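Endoglucanase (PDB 3X17) probably cleaves internal beta-1,4-glucosidic bonds of cellulose, as a glycoside hydrolase family 9 endoglucanase with an N-terminal Ig-like domain. Local coordinates at residues Leu445-His450 and Leu549-Ala554. Numbering follows the deposited sequence.
Sequences LLLFAH and LVFVAA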
ATOM      1  N   LEU A 445     -10.046   2.954   4.461  1.00 30.76           N
ATOM      2  CA  LEU A 445     -11.417   3.487   4.478  1.00 31.63           C
ATOM      3  C   LEU A 445     -12.061   3.446   5.865  1.00 32.68           C
ATOM      4  O   LEU A 445     -12.767   4.392   6.247  1.00 32.27           O
ATOM      5  CB  LEU A 445     -12.339   2.830   3.441  1.00 32.93           C
ATOM      6  CG  LEU A 445     -11.852   2.762   1.989  1.00 33.05           C
ATOM      7  CD1 LEU A 445     -12.840   1.958   1.166  1.00 35.54           C
ATOM      8  CD2 LEU A 445     -11.602   4.143   1.390  1.00 29.45           C
ATOM      9  N   LEU A 446     -11.786   2.392   6.633  1.00 31.48           N
ATOM     10  CA  LEU A 446     -12.204   2.345   8.046  1.00 33.70           C
ATOM     11  C   LEU A 446     -11.618   3.514   8.832  1.00 33.59           C
ATOM     12  O   LEU A 446     -12.351   4.224   9.519  1.00 35.94           O
ATOM     13  CB  LEU A 446     -11.789   1.031   8.714  1.00 32.57           C
ATOM     14  CG  LEU A 446     -12.457  -0.215   8.132  1.00 35.01           C
ATOM     15  CD1 LEU A 446     -11.664  -1.469   8.505  1.00 32.56           C
ATOM     16  CD2 LEU A 446     -13.899  -0.325   8.624  1.00 34.80           C
ATOM     17  N   LEU A 447     -10.333   3.793   8.634  1.00 32.11           N
ATOM     18  CA  LEU A 447      -9.722   4.895   9.318  1.00 32.23           C
ATOM     19  C   LEU A 447     -10.248   6.247   8.855  1.00 32.42           C
ATOM     20  O   LEU A 447     -10.244   7.192   9.632  1.00 36.54           O
ATOM     21  CB  LEU A 447      -8.196   4.844   9.224  1.00 32.13           C
ATOM     22  CG  LEU A 447      -7.521   3.685   9.966  1.00 33.82           C
ATOM     23  CD1 LEU A 447      -6.019   3.648   9.677  1.00 30.78           C
ATOM     24  CD2 LEU A 447      -7.803   3.717  11.468  1.00 35.02           C
ATOM     25  N   PHE A 448     -10.635   6.380   7.591  1.00 31.89           N
ATOM     26  CA  PHE A 448     -11.204   7.664   7.140  1.00 32.98           C
ATOM     27  C   PHE A 448     -12.507   7.947   7.922  1.00 32.74           C
ATOM     28  O   PHE A 448     -12.734   9.065   8.378  1.00 32.17           O
ATOM     29  CB  PHE A 448     -11.527   7.652   5.649  1.00 32.35           C
ATOM     30  CG  PHE A 448     -10.318   7.838   4.739  1.00 35.36           C
ATOM     31  CD1 PHE A 448      -9.100   8.293   5.234  1.00 37.24           C
ATOM     32  CD2 PHE A 448     -10.423   7.580   3.382  1.00 36.74           C
ATOM     33  CE1 PHE A 448      -8.000   8.470   4.385  1.00 37.84           C
ATOM     34  CE2 PHE A 448      -9.333   7.793   2.512  1.00 38.00           C
ATOM     35  CZ  PHE A 448      -8.126   8.232   3.023  1.00 37.73           C
ATOM     36  N   ALA A 449     -13.363   6.937   8.007  1.00 29.74           N
ATOM     37  CA  ALA A 449     -14.645   7.029   8.692  1.00 34.73           C
ATOM     38  C   ALA A 449     -14.437   7.268  10.189  1.00 33.72           C
ATOM     39  O   ALA A 449     -14.986   8.208  10.758  1.00 36.49           O
ATOM     40  CB  ALA A 449     -15.484   5.732   8.446  1.00 30.86           C
ATOM     41  N   HIS A 450     -13.523   6.515  10.774  1.00 36.23           N
ATOM     42  CA  HIS A 450     -13.078   6.749  12.139  1.00 38.78           C
ATOM     43  C   HIS A 450     -12.665   8.199  12.380  1.00 40.85           C
ATOM     44  O   HIS A 450     -12.856   8.738  13.472  1.00 39.71           O
ATOM     45  CB  HIS A 450     -11.919   5.816  12.492  1.00 39.37           C
ATOM     46  CG  HIS A 450     -11.396   6.007  13.886  1.00 42.53           C
ATOM     47  ND1 HIS A 450     -12.147   5.719  15.009  1.00 43.86           N
ATOM     48  CD2 HIS A 450     -10.211   6.486  14.338  1.00 41.79           C
ATOM     49  CE1 HIS A 450     -11.416   5.937  16.090  1.00 45.02           C
ATOM     50  NE2 HIS A 450     -10.257   6.451  15.713  1.00 46.38           N
ATOM     51  N   LEU A 549       0.087   0.392   3.382  1.00 29.17           N
ATOM     52  CA  LEU A 549       0.809  -0.152   4.528  1.00 30.50           C
ATOM     53  C   LEU A 549       1.440   0.958   5.382  1.00 31.58           C
ATOM     54  O   LEU A 549       1.326   0.949   6.603  1.00 33.49           O
ATOM     55  CB  LEU A 549       1.860  -1.205   4.110  1.00 29.63           C
ATOM     56  CG  LEU A 549       2.766  -1.746   5.223  1.00 29.97           C
ATOM     57  CD1 LEU A 549       1.969  -2.374   6.392  1.00 27.68           C
ATOM     58  CD2 LEU A 549       3.840  -2.729   4.685  1.00 24.80           C
ATOM     59  N   VAL A 550       2.161   1.860   4.751  1.00 28.99           N
ATOM     60  CA  VAL A 550       2.716   3.006   5.460  1.00 31.48           C
ATOM     61  C   VAL A 550       1.587   3.827   6.113  1.00 34.28           C
ATOM     62  O   VAL A 550       1.726   4.244   7.253  1.00 32.68           O
ATOM     63  CB  VAL A 550       3.538   3.936   4.514  1.00 31.51           C
ATOM     64  CG1 VAL A 550       3.782   5.325   5.165  1.00 28.87           C
ATOM     65  CG2 VAL A 550       4.869   3.281   4.149  1.00 31.11           C
ATOM     66  N   PHE A 551       0.451   3.996   5.418  1.00 35.06           N
ATOM     67  CA  PHE A 551      -0.691   4.717   6.010  1.00 34.12           C
ATOM     68  C   PHE A 551      -1.241   4.071   7.283  1.00 31.90           C
ATOM     69  O   PHE A 551      -1.315   4.715   8.347  1.00 31.04           O
ATOM     70  CB  PHE A 551      -1.812   4.946   4.991  1.00 35.03           C
ATOM     71  CG  PHE A 551      -2.948   5.805   5.521  1.00 34.89           C
ATOM     72  CD1 PHE A 551      -4.003   5.235   6.220  1.00 32.47           C
ATOM     73  CD2 PHE A 551      -2.936   7.182   5.348  1.00 37.76           C
ATOM     74  CE1 PHE A 551      -5.043   6.016   6.705  1.00 35.66           C
ATOM     75  CE2 PHE A 551      -3.960   7.966   5.842  1.00 36.88           C
ATOM     76  CZ  PHE A 551      -5.026   7.380   6.508  1.00 41.90           C
ATOM     77  N   VAL A 552      -1.553   2.784   7.205  1.00 29.60           N
ATOM     78  CA  VAL A 552      -2.190   2.125   8.333  1.00 31.15           C
ATOM     79  C   VAL A 552      -1.208   1.967   9.494  1.00 31.50           C
ATOM     80  O   VAL A 552      -1.551   2.242  10.648  1.00 31.26           O
ATOM     81  CB  VAL A 552      -2.871   0.784   7.940  1.00 31.33           C
ATOM     82  CG1 VAL A 552      -3.574   0.176   9.141  1.00 29.80           C
ATOM     83  CG2 VAL A 552      -3.896   1.030   6.848  1.00 28.79           C
ATOM     84  N   ALA A 553       0.056   1.719   9.156  1.00 29.32           N
ATOM     85  CA  ALA A 553       1.087   1.560  10.156  1.00 30.06           C
ATOM     86  C   ALA A 553       1.293   2.890  10.887  1.00 31.71           C
ATOM     87  O   ALA A 553       1.491   2.912  12.125  1.00 29.24           O
ATOM     88  CB  ALA A 553       2.383   1.098   9.515  1.00 32.29           C
ATOM     89  N   ALA A 554       1.251   3.988  10.132  1.00 28.73           N
ATOM     90  CA  ALA A 554       1.460   5.307  10.737  1.00 31.59           C
ATOM     91  C   ALA A 554       0.344   5.653  11.747  1.00 32.25           C
ATOM     92  O   ALA A 554       0.614   6.226  12.802  1.00 33.65           O
ATOM     93  CB  ALA A 554       1.575   6.384   9.669  1.00 29.41           C
TER
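Leu-447, Phe-448, Phe-551 and Val-552 bring together two helices of the (alpha/alpha)6 barrel, 435-452 and the C-terminal helix 543-558, and illustrate how two helices of such a barrel can meet through apolar side chains. The axes of the two short segments come no nearer than 11.1 Å and run in broadly the same direction, inclined by 43°; even the closest CA atoms, those of Leu-447 and Val-552, are 8.1 Å apart.

The aliphatic part of the contact belongs to one methyl. CD1 of Leu-447 lies 3.9 Å from CE1 of Phe-551 and, more loosely, 4.3 Å from CG1 of Val-552, so it touches two consecutive residues of the partner helix. Leu-447 and Phe-551 both leave their backbones in the direction of the partner helix, and their side chains pass alongside in opposite directions; Leu-447 also reaches Ala-462 of helix 456-469.

The aromatic part pairs Phe-448 with Phe-551. In Phe-551 a chi1 of -174° sets CG opposite the main-chain nitrogen and carries the ring toward helix 435-452. The ring planes are steeply inclined, at 81°, and the centroids lie 5.8 Å apart, an oblique meeting. Each ring has a further aromatic neighbour: Phe-448 stacks on Phe-385, and Phe-551 meets Tyr-201 edge-to-face. No hydrogen bond joins the segments, and the two rings come closest where CE1 of Phe-448 approaches CZ of Phe-551, at 3.8 Å.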